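Local coordinates for protein TetR/AcrR family transcriptional regulator (Bradyrhizobium diazoefficiens, PDB 6G8G) that probably represses transcription by binding DNA as a TetR-family regulator and responds to flavonoids, here with genistein bound, at residues A46-A50 with A51-K55; A19-K22 with M23-I27; S188-E192 with E193-Q197; P180-V184 with L185-D189; E151-A155 with A156-E160. All coordinates share one frame; numbering follows the deposited sequence.

Interaction 1: residues A46-A50 with A51-K55; sequences AIAKA and AGVSK
The Schellman motif that closes helix 44-51 forms the turn of the helix-turn-helix, and in it Val53 folds back onto Ala48. Val53 N donates to Ala48 O at 3.2 Å, almost straight at 169°, which is the 6→1 bond of the motif. Gly52, with positive phi, turns the chain here; its N makes a weak bond to Ala48 O and another to Lys49 O. One step earlier Ala51 N keeps an ordinary helical bond to Ile47 O at 2.9 Å.

Beside this turn, Val53 CG2 sits 4.2 Å from Ala48 CB. With chi1 at -63°, CG2 lies between the backbone N and carbonyl carbon, turned back toward the Ala48 carbonyl. Ser54 sits at the N-cap position of helix 55-61, the recognition helix by analogy with TetR relatives, its OG hydrogen-bonded to Thr57 OG1, and Ala51 packs on Val26 and Ala29 of helix 23-37. With Ala48 O collecting several amide donors, backbone bonds do most to fix the turn and the small methyl contact only supplements them.

Interaction 2: residues A19-K22 with M23-I27; sequences AGRK and MDIVI
Lys22, Arg21 and Met23 carry the start of helix 23-37, and Lys22 does so chiefly through its backbone. Lys22 O accepts from Val26 N at 2.9 Å and 167°, the first secure turn of the helix. The side chain of Val26 lies beside the same oxygen, with Val26 CG2 3.5 Å from Lys22 O, while Ile25 CB stands 3.6 Å from Lys22 O.

Arg21 swings across the start of the helix. With CG between the backbone N and the carbonyl carbon (chi1 79°) and a bend at chi3, Arg21 NH1 comes 3.9 Å from Ile25 CD1, which lies at the guanidinium edge, near its plane; the two side chains cross obliquely. Arg21 CB also lies 4.0 Å from Asp24 OD2, though the charged ends do not meet.

Met23, present as selenomethionine, sends its chain away from Lys22 toward Phe62, whereas Lys22 itself touches Thr57 of helix 55-61. Lys22 holds the N-cap position, and the arrangement is the N-terminal entry to the first helix of a TetR-type DNA-binding domain.

Interaction 3: residues S188-E192 with E193-Q197; sequences SDLTE and EAIEQ
Ile195 folds back over Leu190 and Thr191, and its side chain can be followed outward from CB. The CB atom rests 3.5 Å from Glu192 O. Next, CG1, placed anti to the carbonyl carbon by a chi1 of -69°, lies 3.5 Å from Thr191 O and meets the side chain of the residue before the cap, with Ile195 CG1 3.9 Å from Leu190 CB. At the tip, Ile195 CD1 lies 3.7 Å from Thr191 O and slightly farther from Leu190 O. This is a hydrophobic staple: residue N' (Leu190) packs on N4 (Ile195), four after the N-cap Thr191. A different branch of Leu190, CD2, touches Ala194 CB at 3.5 Å.

Between the two ends of the staple sits Thr191, the N-cap of helix 192-210. Its OG1 accepts a weak capping bond from Ala194 N at 3.3 Å, while its carbonyl oxygen takes Ile195 N at 3.0 Å. Outside the turn, Leu190 leans on Leu179, Ile195 touches Ile109, and Glu196 forms a salt bridge with Arg102 of helix 93-109.

Glu192 and Glu193 fall in the first turn, where their negative charges would probably suit the positive end of the helix dipole. The helix start is held by the staple and the Thr191 O - Ile195 N bond, with the OG1 cap a weaker addition.

Interaction 4: residues P180-V184 with L185-D189; sequences PLLIV and LGLSD. With GEN (genistein), chain G.
Leu182 and Leu187 meet at a helix end that has genistein against one side and a Schellman turn on the other. Positive phi at Gly186 ends helix 179-185 in this motif, whose long bond runs from Leu187 N to Leu182 O at 2.9 Å and 165°. The side chains of the two residues it joins meet at Leu182 CD2 and Leu187 CD1, 4.3 Å apart. Gly186 N bonds to Ile183 O at 2.9 Å from above the carbonyl, 66° out of its plane. Next to them Ile183 CG1 presses on Ser188 CB at 3.7 Å.

Across the helix, Leu181 faces genistein. With CG anti to the backbone N (chi1 176°), it lays CB and both methyls over one face of the fused benzo ring, Leu181 CD1 lying 3.5 Å from GEN C1. Pro180 CB meets the phenol ring, 3.6 Å from GEN C11. Leu181 CG also rests 3.9 Å from Leu185 CD1, and both leucines touch the second subunit, at Val117 and Ile120. One short, capped helix thus presents carbon surface alike to ligand and dimer partner.

Interaction 5: residues E151-A155 with A156-E160; sequences EEARA and ARVLE
The backbone of helix 139-155 leaves helical geometry at Arg157, which has positive phi without being glycine, and the chain closes in a Schellman motif. Ala156 N still makes a helical bond to Glu152 O at 2.9 Å. Beyond it, Val158 N returns to Ala153 O at 3.1 Å, the long bond of the motif. Arg157 N comes to Arg154 O at 2.8 Å from above the carbonyl plane. The chain then runs alongside the helix far enough for Arg154 CA to make a CH···O contact with Leu159 O.

Among side chains, Ala153 is the meeting point. Its CB is 3.8 Å from Val158 CG1 and 3.7 Å from Leu159 CD1, and both side chains lie against the one methyl. Val158 and Leu159 both continue onto Leu93 of helix 93-109, and Leu159 also reaches Leu207 of helix 192-210; the turn thus ties three helices of the C-terminal domain together. Arg154 directs NH1 to the carbonyl of Phe161, while its NH2 has a long salt bridge to Glu151. Arg157, bent at chi2, curls back over the helix end until its guanidinium edge has Arg154 O in its plane; Arg157 NH1 is 3.8 Å from Ala155 O and 3.9 Å from Arg154 O, close approaches rather than bonds.

In the fold
Interactions 1, 4 and 5 are all Schellman helix ends, each partly buried; interactions 2 and 3 are helix starts at the surface. Two of the helix ends turn on a glycine, the third on an arginine, and the apolar pair beside the long bond grows from alanine-valine in interactions 1 and 5 to leucine-leucine at the ligand-binding helix of interaction 4. Of the starts, interaction 3 has a staple and a side-chain cap bond, whereas interaction 2 relies on its backbone. Interactions 1 and 2 touch within the DNA-binding part. Interactions 3 and 4 share Ser188 and Asp189, linking helix 179-185 to helix 192-210. Interaction 5 lies apart, its centre about 53 Å from that of interaction 1.

Interaction 1: residues A46-A50 with A51-K55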
loop_
_atom_site.group_PDB
_atom_site.type_symbol
_atom_site.label_atom_id
_atom_site.label_comp_id
_atom_site.label_asym_id
_atom_site.label_seq_id
_atom_site.Cartn_x
_atom_site.Cartn_y
_atom_site.Cartn_z
ATOM N N ALA A 46 28.790 -14.159 8.640
ATOM C CA ALA A 46 28.045 -15.151 7.857
ATOM C C ALA A 46 28.143 -14.884 6.352
ATOM O O ALA A 46 28.209 -15.813 5.550
ATOM C CB ALA A 46 26.589 -15.142 8.280
ATOM N N ILE A 47 28.133 -13.604 5.987
ATOM C CA ILE A 47 28.161 -13.184 4.588
ATOM C C ILE A 47 29.491 -13.558 3.968
ATOM O O ILE A 47 29.553 -14.088 2.846
ATOM C CB ILE A 47 27.922 -11.658 4.449
ATOM C CG1 ILE A 47 26.451 -11.335 4.731
ATOM C CG2 ILE A 47 28.298 -11.177 3.059
ATOM C CD1 ILE A 47 26.147 -9.878 4.970
ATOM N N ALA A 48 30.560 -13.287 4.709
ATOM C CA ALA A 48 31.874 -13.644 4.240
ATOM C C ALA A 48 31.964 -15.143 3.985
ATOM O O ALA A 48 32.449 -15.564 2.922
ATOM C CB ALA A 48 32.920 -13.207 5.234
ATOM N N LYS A 49 31.483 -15.941 4.935
ATOM C CA LYS A 49 31.572 -17.394 4.791
ATOM C C LYS A 49 30.781 -17.851 3.582
ATOM O O LYS A 49 31.284 -18.612 2.770
ATOM C CB LYS A 49 31.084 -18.130 6.045
ATOM C CG LYS A 49 31.967 -17.921 7.271
ATOM C CD LYS A 49 31.438 -18.735 8.494
ATOM C CE LYS A 49 32.033 -20.097 8.383
ATOM N NZ LYS A 49 32.006 -20.852 9.646
ATOM N N ALA A 50 29.558 -17.359 3.446
ATOM C CA ALA A 50 28.700 -17.795 2.361
ATOM C C ALA A 50 29.263 -17.379 1.004
ATOM O O ALA A 50 29.076 -18.079 0.023
ATOM C CB ALA A 50 27.306 -17.256 2.547
ATOM N N ALA A 51 29.970 -16.257 0.939
ATOM C CA ALA A 51 30.572 -15.816 -0.333
ATOM C C ALA A 51 31.957 -16.392 -0.583
ATOM O O ALA A 51 32.466 -16.277 -1.683
ATOM C CB ALA A 51 30.634 -14.299 -0.384
ATOM N N GLY A 52 32.587 -16.938 0.455
ATOM C CA GLY A 52 33.897 -17.563 0.330
ATOM C C GLY A 52 35.030 -16.561 0.225
ATOM O O GLY A 52 35.908 -16.693 -0.623
ATOM N N VAL A 53 35.033 -15.580 1.120
ATOM C CA VAL A 53 36.085 -14.577 1.166
ATOM C C VAL A 53 36.460 -14.314 2.610
ATOM O O VAL A 53 35.732 -14.688 3.528
ATOM C CB VAL A 53 35.623 -13.246 0.557
ATOM C CG1 VAL A 53 35.294 -13.417 -0.903
ATOM C CG2 VAL A 53 34.408 -12.710 1.287
ATOM N N SER A 54 37.588 -13.651 2.815
ATOM C CA SER A 54 37.990 -13.281 4.157
ATOM C C SER A 54 37.213 -12.041 4.537
ATOM O O SER A 54 36.797 -11.250 3.672
ATOM C CB SER A 54 39.491 -13.003 4.205
ATOM O OG SER A 54 39.806 -11.903 3.370
ATOM N N LYS A 55 37.049 -11.844 5.836
ATOM C CA LYS A 55 36.522 -10.584 6.310
ATOM C C LYS A 55 37.299 -9.390 5.766
ATOM O O LYS A 55 36.715 -8.345 5.520
ATOM C CB LYS A 55 36.433 -10.549 7.838
ATOM C CG LYS A 55 35.055 -10.980 8.291
ATOM C CD LYS A 55 34.983 -11.458 9.680
ATOM C CE LYS A 55 35.763 -10.586 10.632
ATOM N NZ LYS A 55 35.641 -11.134 12.001
#

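Interaction 2: residues A19-K22 with M23-I27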
loop_
_atom_site.group_PDB
_atom_site.type_symbol
_atom_site.label_atom_id
_atom_site.label_comp_id
_atom_site.label_asym_id
_atom_site.label_seq_id
_atom_site.Cartn_x
_atom_site.Cartn_y
_atom_site.Cartn_z
ATOM N N ALA A 19 39.968 -9.896 -12.650
ATOM C CA ALA A 19 38.799 -9.153 -12.084
ATOM C C ALA A 19 38.785 -9.126 -10.524
ATOM O O ALA A 19 39.559 -9.838 -9.863
ATOM C CB ALA A 19 37.470 -9.706 -12.659
ATOM N N GLY A 20 37.943 -8.243 -9.975
ATOM C CA GLY A 20 37.543 -8.234 -8.566
ATOM C C GLY A 20 36.030 -8.041 -8.521
ATOM O O GLY A 20 35.496 -7.257 -7.725
ATOM N N ARG A 21 35.354 -8.768 -9.411
ATOM C CA ARG A 21 33.891 -8.799 -9.492
ATOM C C ARG A 21 33.252 -9.606 -8.346
ATOM O O ARG A 21 32.079 -9.423 -8.078
ATOM C CB ARG A 21 33.452 -9.443 -10.825
ATOM C CG ARG A 21 33.520 -10.975 -10.849
ATOM C CD ARG A 21 32.597 -11.612 -11.922
ATOM N NE ARG A 21 33.272 -12.749 -12.551
ATOM C CZ ARG A 21 33.615 -13.874 -11.924
ATOM N NH1 ARG A 21 33.390 -14.047 -10.627
ATOM N NH2 ARG A 21 34.216 -14.828 -12.609
ATOM N N LYS A 22 34.020 -10.489 -7.692
ATOM C CA LYS A 22 33.749 -11.023 -6.322
ATOM C C LYS A 22 32.693 -10.213 -5.582
ATOM O O LYS A 22 31.890 -10.707 -4.760
ATOM C CB LYS A 22 35.038 -10.777 -5.546
ATOM C CG LYS A 22 36.289 -11.634 -5.899
ATOM C CD LYS A 22 37.165 -11.872 -4.671
ATOM C CE LYS A 22 38.648 -11.730 -4.987
ATOM N NZ LYS A 22 39.482 -12.157 -3.833
HETATM N N MSE A 23 32.740 -8.922 -5.849
HETATM C CA MSE A 23 31.749 -8.021 -5.325
HETATM C C MSE A 23 30.372 -8.577 -5.630
HETATM O O MSE A 23 29.548 -8.647 -4.752
HETATM C CB MSE A 23 31.976 -6.662 -5.947
HETATM C CG MSE A 23 31.268 -5.587 -5.153
HETATM SE SE MSE A 23 31.786 -3.848 -5.947
HETATM C CE MSE A 23 30.777 -3.901 -7.652
ATOM N N ASP A 24 30.132 -9.062 -6.845
ATOM C CA ASP A 24 28.816 -9.594 -7.184
ATOM C C ASP A 24 28.495 -10.890 -6.448
ATOM O O ASP A 24 27.353 -11.113 -6.048
ATOM C CB ASP A 24 28.638 -9.777 -8.698
ATOM C CG ASP A 24 28.934 -8.493 -9.495
ATOM O OD1 ASP A 24 28.596 -7.367 -9.041
ATOM O OD2 ASP A 24 29.506 -8.619 -10.596
ATOM N N ILE A 25 29.474 -11.755 -6.259
ATOM C CA ILE A 25 29.224 -12.986 -5.510
ATOM C C ILE A 25 28.786 -12.647 -4.098
ATOM O O ILE A 25 27.869 -13.269 -3.543
ATOM C CB ILE A 25 30.469 -13.887 -5.464
ATOM C CG1 ILE A 25 30.756 -14.427 -6.872
ATOM C CG2 ILE A 25 30.276 -15.034 -4.470
ATOM C CD1 ILE A 25 32.143 -15.022 -7.067
ATOM N N VAL A 26 29.464 -11.665 -3.516
ATOM C CA VAL A 26 29.136 -11.189 -2.168
ATOM C C VAL A 26 27.722 -10.623 -2.131
ATOM O O VAL A 26 26.939 -10.967 -1.258
ATOM C CB VAL A 26 30.129 -10.105 -1.699
ATOM C CG1 VAL A 26 29.557 -9.322 -0.532
ATOM C CG2 VAL A 26 31.463 -10.732 -1.325
ATOM N N ILE A 27 27.406 -9.776 -3.098
ATOM C CA ILE A 27 26.070 -9.235 -3.232
ATOM C C ILE A 27 25.023 -10.347 -3.232
ATOM O O ILE A 27 24.084 -10.304 -2.442
ATOM C CB ILE A 27 25.942 -8.410 -4.520
ATOM C CG1 ILE A 27 26.728 -7.108 -4.395
ATOM C CG2 ILE A 27 24.489 -8.136 -4.867
ATOM C CD1 ILE A 27 26.065 -6.073 -3.531
#

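Interaction 3: residues S188-E192 with E193-Q197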
loop_
_atom_site.group_PDB
_atom_site.type_symbol
_atom_site.label_atom_id
_atom_site.label_comp_id
_atom_site.label_asym_id
_atom_site.label_seq_id
_atom_site.Cartn_x
_atom_site.Cartn_y
_atom_site.Cartn_z
ATOM N N SER A 188 -6.207 -11.033 -5.634
ATOM C CA SER A 188 -6.079 -10.607 -7.026
ATOM C C SER A 188 -5.538 -11.711 -7.938
ATOM O O SER A 188 -4.493 -12.285 -7.689
ATOM C CB SER A 188 -5.086 -9.460 -7.128
ATOM O OG SER A 188 -5.112 -8.954 -8.434
ATOM N N ASP A 189 -6.242 -11.974 -9.019
ATOM C CA ASP A 189 -5.667 -12.714 -10.136
ATOM C C ASP A 189 -6.082 -11.891 -11.359
ATOM O O ASP A 189 -7.268 -11.780 -11.698
ATOM C CB ASP A 189 -6.209 -14.151 -10.203
ATOM C CG ASP A 189 -5.156 -15.181 -10.623
ATOM O OD1 ASP A 189 -3.949 -14.934 -10.401
ATOM O OD2 ASP A 189 -5.556 -16.252 -11.151
ATOM N N LEU A 190 -5.113 -11.256 -11.991
ATOM C CA LEU A 190 -5.436 -10.268 -13.001
ATOM C C LEU A 190 -5.047 -10.730 -14.387
ATOM O O LEU A 190 -3.874 -10.782 -14.749
ATOM C CB LEU A 190 -4.789 -8.949 -12.648
ATOM C CG LEU A 190 -5.564 -8.188 -11.573
ATOM C CD1 LEU A 190 -4.739 -6.995 -11.163
ATOM C CD2 LEU A 190 -6.946 -7.733 -12.028
ATOM N N THR A 191 -6.072 -11.094 -15.145
ATOM C CA THR A 191 -5.936 -11.309 -16.560
ATOM C C THR A 191 -5.516 -9.992 -17.234
ATOM O O THR A 191 -5.744 -8.892 -16.698
ATOM C CB THR A 191 -7.266 -11.772 -17.172
ATOM O OG1 THR A 191 -8.317 -10.851 -16.835
ATOM C CG2 THR A 191 -7.649 -13.183 -16.701
ATOM N N GLU A 192 -4.881 -10.110 -18.394
ATOM C CA GLU A 192 -4.540 -8.952 -19.220
ATOM C C GLU A 192 -5.720 -8.017 -19.396
ATOM O O GLU A 192 -5.558 -6.802 -19.365
ATOM C CB GLU A 192 -4.078 -9.433 -20.602
ATOM C CG GLU A 192 -2.947 -8.705 -21.329
ATOM C CD GLU A 192 -2.265 -9.686 -22.273
ATOM O OE1 GLU A 192 -1.089 -10.025 -22.003
ATOM O OE2 GLU A 192 -2.924 -10.183 -23.234
ATOM N N GLU A 193 -6.899 -8.583 -19.580
ATOM C CA GLU A 193 -8.088 -7.792 -19.835
ATOM C C GLU A 193 -8.454 -6.965 -18.623
ATOM O O GLU A 193 -8.917 -5.837 -18.755
ATOM C CB GLU A 193 -9.319 -8.657 -20.136
ATOM C CG GLU A 193 -10.358 -7.857 -20.848
ATOM C CD GLU A 193 -11.767 -8.436 -20.721
ATOM O OE1 GLU A 193 -11.981 -9.398 -19.943
ATOM O OE2 GLU A 193 -12.671 -7.922 -21.405
ATOM N N ALA A 194 -8.386 -7.594 -17.457
ATOM C CA ALA A 194 -8.747 -6.945 -16.206
ATOM C C ALA A 194 -7.790 -5.789 -15.943
ATOM O O ALA A 194 -8.184 -4.762 -15.385
ATOM C CB ALA A 194 -8.703 -7.946 -15.076
ATOM N N ILE A 195 -6.528 -5.967 -16.339
ATOM C CA ILE A 195 -5.540 -4.916 -16.197
ATOM C C ILE A 195 -5.841 -3.749 -17.091
ATOM O O ILE A 195 -5.723 -2.596 -16.646
ATOM C CB ILE A 195 -4.136 -5.417 -16.482
ATOM C CG1 ILE A 195 -3.701 -6.362 -15.367
ATOM C CG2 ILE A 195 -3.141 -4.257 -16.529
ATOM C CD1 ILE A 195 -2.540 -7.254 -15.738
ATOM N N GLU A 196 -6.216 -4.021 -18.334
ATOM C CA GLU A 196 -6.568 -2.922 -19.243
ATOM C C GLU A 196 -7.711 -2.118 -18.658
ATOM O O GLU A 196 -7.731 -0.912 -18.786
ATOM C CB GLU A 196 -6.975 -3.404 -20.632
ATOM C CG GLU A 196 -5.851 -3.939 -21.518
ATOM C CD GLU A 196 -4.598 -3.051 -21.532
ATOM O OE1 GLU A 196 -4.629 -1.878 -22.018
ATOM O OE2 GLU A 196 -3.558 -3.555 -21.050
ATOM N N GLN A 197 -8.660 -2.793 -18.001
ATOM C CA GLN A 197 -9.808 -2.119 -17.427
ATOM C C GLN A 197 -9.411 -1.227 -16.263
ATOM O O GLN A 197 -9.942 -0.125 -16.120
ATOM C CB GLN A 197 -10.864 -3.112 -16.988
ATOM C CG GLN A 197 -11.677 -3.665 -18.131
ATOM C CD GLN A 197 -12.490 -4.905 -17.761
ATOM O OE1 GLN A 197 -12.817 -5.149 -16.598
ATOM N NE2 GLN A 197 -12.824 -5.689 -18.770
#

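Interaction 4: residues P180-V184 with L185-D189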
loop_
_atom_site.group_PDB
_atom_site.type_symbol
_atom_site.label_atom_id
_atom_site.label_comp_id
_atom_site.label_asym_id
_atom_site.label_seq_id
_atom_site.Cartn_x
_atom_site.Cartn_y
_atom_site.Cartn_z
ATOM N N PRO A 180 -2.667 -3.065 -4.899
ATOM C CA PRO A 180 -1.576 -3.541 -4.073
ATOM C C PRO A 180 -2.103 -4.314 -2.867
ATOM O O PRO A 180 -1.559 -5.343 -2.502
ATOM C CB PRO A 180 -0.903 -2.261 -3.609
ATOM C CG PRO A 180 -1.284 -1.219 -4.586
ATOM C CD PRO A 180 -2.576 -1.628 -5.203
ATOM N N LEU A 181 -3.170 -3.798 -2.272
ATOM C CA LEU A 181 -3.838 -4.433 -1.150
ATOM C C LEU A 181 -4.433 -5.772 -1.525
ATOM O O LEU A 181 -4.184 -6.770 -0.861
ATOM C CB LEU A 181 -4.980 -3.551 -0.616
ATOM C CG LEU A 181 -5.784 -4.215 0.516
ATOM C CD1 LEU A 181 -4.945 -4.279 1.785
ATOM C CD2 LEU A 181 -7.060 -3.455 0.746
ATOM N N LEU A 182 -5.200 -5.803 -2.605
ATOM C CA LEU A 182 -5.756 -7.060 -3.076
ATOM C C LEU A 182 -4.677 -8.141 -3.326
ATOM O O LEU A 182 -4.830 -9.294 -2.951
ATOM C CB LEU A 182 -6.536 -6.804 -4.337
ATOM C CG LEU A 182 -7.779 -5.956 -4.072
ATOM C CD1 LEU A 182 -8.474 -5.515 -5.351
ATOM C CD2 LEU A 182 -8.764 -6.747 -3.239
ATOM N N ILE A 183 -3.554 -7.739 -3.907
ATOM C CA ILE A 183 -2.501 -8.662 -4.234
ATOM C C ILE A 183 -1.907 -9.254 -2.982
ATOM O O ILE A 183 -1.731 -10.453 -2.858
ATOM C CB ILE A 183 -1.411 -7.941 -5.052
ATOM C CG1 ILE A 183 -1.921 -7.716 -6.468
ATOM C CG2 ILE A 183 -0.126 -8.739 -5.105
ATOM C CD1 ILE A 183 -1.076 -6.748 -7.264
ATOM N N VAL A 184 -1.519 -8.375 -2.095
ATOM C CA VAL A 184 -0.981 -8.726 -0.812
ATOM C C VAL A 184 -1.891 -9.681 -0.024
ATOM O O VAL A 184 -1.401 -10.572 0.654
ATOM C CB VAL A 184 -0.732 -7.411 -0.053
ATOM C CG1 VAL A 184 -0.810 -7.591 1.432
ATOM C CG2 VAL A 184 0.630 -6.873 -0.425
ATOM N N LEU A 185 -3.206 -9.477 -0.082
ATOM C CA LEU A 185 -4.155 -10.372 0.606
ATOM C C LEU A 185 -4.329 -11.677 -0.114
ATOM O O LEU A 185 -4.931 -12.597 0.394
ATOM C CB LEU A 185 -5.522 -9.695 0.737
ATOM C CG LEU A 185 -5.560 -8.444 1.643
ATOM C CD1 LEU A 185 -6.919 -7.776 1.634
ATOM C CD2 LEU A 185 -5.181 -8.768 3.071
ATOM N N GLY A 186 -3.868 -11.726 -1.350
ATOM C CA GLY A 186 -4.006 -12.901 -2.172
ATOM C C GLY A 186 -5.392 -13.002 -2.760
ATOM O O GLY A 186 -5.856 -14.094 -3.014
ATOM N N LEU A 187 -6.027 -11.879 -3.049
ATOM C CA LEU A 187 -7.344 -11.885 -3.653
ATOM C C LEU A 187 -7.364 -11.404 -5.091
ATOM O O LEU A 187 -8.429 -11.329 -5.687
ATOM C CB LEU A 187 -8.258 -10.981 -2.854
ATOM C CG LEU A 187 -8.350 -11.293 -1.370
ATOM C CD1 LEU A 187 -9.181 -10.201 -0.747
ATOM C CD2 LEU A 187 -8.979 -12.652 -1.123
ATOM N N SER A 188 -6.207 -11.033 -5.634
ATOM C CA SER A 188 -6.079 -10.607 -7.026
ATOM C C SER A 188 -5.538 -11.711 -7.938
ATOM O O SER A 188 -4.493 -12.285 -7.689
ATOM C CB SER A 188 -5.086 -9.460 -7.128
ATOM O OG SER A 188 -5.112 -8.954 -8.434
ATOM N N ASP A 189 -6.242 -11.974 -9.019
ATOM C CA ASP A 189 -5.667 -12.714 -10.136
ATOM C C ASP A 189 -6.082 -11.891 -11.359
ATOM O O ASP A 189 -7.268 -11.780 -11.698
ATOM C CB ASP A 189 -6.209 -14.151 -10.203
ATOM C CG ASP A 189 -5.156 -15.181 -10.623
ATOM O OD1 ASP A 189 -3.949 -14.934 -10.401
ATOM O OD2 ASP A 189 -5.556 -16.252 -11.151
HETATM C C1 GEN G . -3.957 -1.465 3.610
HETATM C C2 GEN G . -5.278 -0.944 3.391
HETATM O O2 GEN G . -6.262 -1.031 4.350
HETATM C C3 GEN G . -5.671 -0.307 2.212
HETATM C C4 GEN G . -4.769 -0.168 1.189
HETATM O O4 GEN G . -5.221 0.454 0.069
HETATM C C5 GEN G . -3.377 -0.716 1.369
HETATM C C6 GEN G . -2.368 -0.605 0.313
HETATM O O6 GEN G . -2.724 -0.016 -0.744
HETATM C C7 GEN G . -1.006 -1.242 0.551
HETATM C C8 GEN G . -0.691 -1.836 1.812
HETATM O O9 GEN G . -1.622 -1.919 2.787
HETATM C C10 GEN G . -2.936 -1.394 2.633
HETATM C C11 GEN G . 0.081 -0.941 -0.440
HETATM C C12 GEN G . 1.330 -1.582 -0.563
HETATM C C13 GEN G . 2.273 -1.003 -1.457
HETATM C C14 GEN G . 2.030 0.231 -2.135
HETATM O O14 GEN G . 2.950 0.782 -2.988
HETATM C C15 GEN G . 0.838 0.920 -1.944
HETATM C C16 GEN G . -0.084 0.349 -1.086
#

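Interaction 5: residues E151-A155 with A156-E160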
loop_
_atom_site.group_PDB
_atom_site.type_symbol
_atom_site.label_atom_id
_atom_site.label_comp_id
_atom_site.label_asym_id
_atom_site.label_seq_id
_atom_site.Cartn_x
_atom_site.Cartn_y
_atom_site.Cartn_z
ATOM N N GLU A 151 5.319 17.308 -17.652
ATOM C CA GLU A 151 5.729 18.689 -17.955
ATOM C C GLU A 151 5.667 18.964 -19.436
ATOM O O GLU A 151 5.253 20.046 -19.849
ATOM C CB GLU A 151 7.148 18.976 -17.518
ATOM C CG GLU A 151 7.362 18.974 -16.021
ATOM C CD GLU A 151 8.387 20.008 -15.587
ATOM O OE1 GLU A 151 9.479 19.596 -15.086
ATOM O OE2 GLU A 151 8.088 21.226 -15.756
ATOM N N GLU A 152 6.092 17.984 -20.230
ATOM C CA GLU A 152 6.081 18.117 -21.686
ATOM C C GLU A 152 4.660 18.241 -22.182
ATOM O O GLU A 152 4.357 19.089 -23.002
ATOM C CB GLU A 152 6.694 16.901 -22.370
ATOM C CG GLU A 152 8.179 16.673 -22.143
ATOM C CD GLU A 152 8.980 17.958 -22.389
ATOM O OE1 GLU A 152 9.109 18.454 -23.548
ATOM O OE2 GLU A 152 9.447 18.515 -21.373
ATOM N N ALA A 153 3.792 17.373 -21.683
ATOM C CA ALA A 153 2.372 17.420 -22.048
ATOM C C ALA A 153 1.727 18.754 -21.658
ATOM O O ALA A 153 0.933 19.322 -22.425
ATOM C CB ALA A 153 1.629 16.278 -21.411
ATOM N N ARG A 154 2.109 19.300 -20.509
ATOM C CA ARG A 154 1.582 20.604 -20.139
ATOM C C ARG A 154 2.116 21.720 -21.047
ATOM O O ARG A 154 1.359 22.578 -21.473
ATOM C CB ARG A 154 1.886 20.944 -18.688
ATOM C CG ARG A 154 1.299 22.295 -18.276
ATOM C CD ARG A 154 1.479 22.514 -16.797
ATOM N NE ARG A 154 2.888 22.524 -16.457
ATOM C CZ ARG A 154 3.349 22.684 -15.230
ATOM N NH1 ARG A 154 2.498 22.846 -14.234
ATOM N NH2 ARG A 154 4.656 22.692 -14.996
ATOM N N ALA A 155 3.412 21.679 -21.343
ATOM C CA ALA A 155 4.029 22.631 -22.246
ATOM C C ALA A 155 3.381 22.568 -23.625
ATOM O O ALA A 155 3.236 23.578 -24.277
ATOM C CB ALA A 155 5.513 22.367 -22.350
ATOM N N ALA A 156 2.948 21.385 -24.048
ATOM C CA ALA A 156 2.232 21.232 -25.314
ATOM C C ALA A 156 0.742 21.547 -25.206
ATOM O O ALA A 156 0.013 21.376 -26.173
ATOM C CB ALA A 156 2.419 19.823 -25.831
ATOM N N ARG A 157 0.291 22.011 -24.043
ATOM C CA ARG A 157 -1.089 22.470 -23.842
ATOM C C ARG A 157 -2.148 21.380 -23.910
ATOM O O ARG A 157 -3.322 21.667 -24.110
ATOM C CB ARG A 157 -1.455 23.565 -24.847
ATOM C CG ARG A 157 -0.612 24.813 -24.755
ATOM C CD ARG A 157 -1.241 25.851 -23.836
ATOM N NE ARG A 157 -0.475 27.092 -23.900
ATOM C CZ ARG A 157 0.698 27.291 -23.292
ATOM N NH1 ARG A 157 1.251 26.340 -22.526
ATOM N NH2 ARG A 157 1.324 28.458 -23.444
ATOM N N VAL A 158 -1.745 20.137 -23.737
ATOM C CA VAL A 158 -2.671 19.022 -23.810
ATOM C C VAL A 158 -3.100 18.469 -22.413
ATOM O O VAL A 158 -4.086 17.689 -22.298
ATOM C CB VAL A 158 -2.045 17.963 -24.742
ATOM C CG1 VAL A 158 -1.004 17.100 -24.032
ATOM C CG2 VAL A 158 -3.105 17.083 -25.373
ATOM N N LEU A 159 -2.415 18.939 -21.365
ATOM C CA LEU A 159 -2.873 18.810 -19.971
ATOM C C LEU A 159 -2.678 20.113 -19.209
ATOM O O LEU A 159 -1.778 20.916 -19.546
ATOM C CB LEU A 159 -2.050 17.770 -19.241
ATOM C CG LEU A 159 -2.088 16.356 -19.781
ATOM C CD1 LEU A 159 -1.100 15.539 -19.010
ATOM C CD2 LEU A 159 -3.487 15.792 -19.654
ATOM N N GLU A 160 -3.487 20.313 -18.159
ATOM C CA GLU A 160 -3.271 21.435 -17.226
ATOM C C GLU A 160 -3.354 20.995 -15.767
ATOM O O GLU A 160 -4.191 20.169 -15.379
ATOM C CB GLU A 160 -4.200 22.610 -17.512
ATOM C CG GLU A 160 -5.632 22.227 -17.863
ATOM C CD GLU A 160 -6.442 23.391 -18.450
ATOM O OE1 GLU A 160 -5.838 24.374 -18.937
ATOM O OE2 GLU A 160 -7.685 23.304 -18.450
#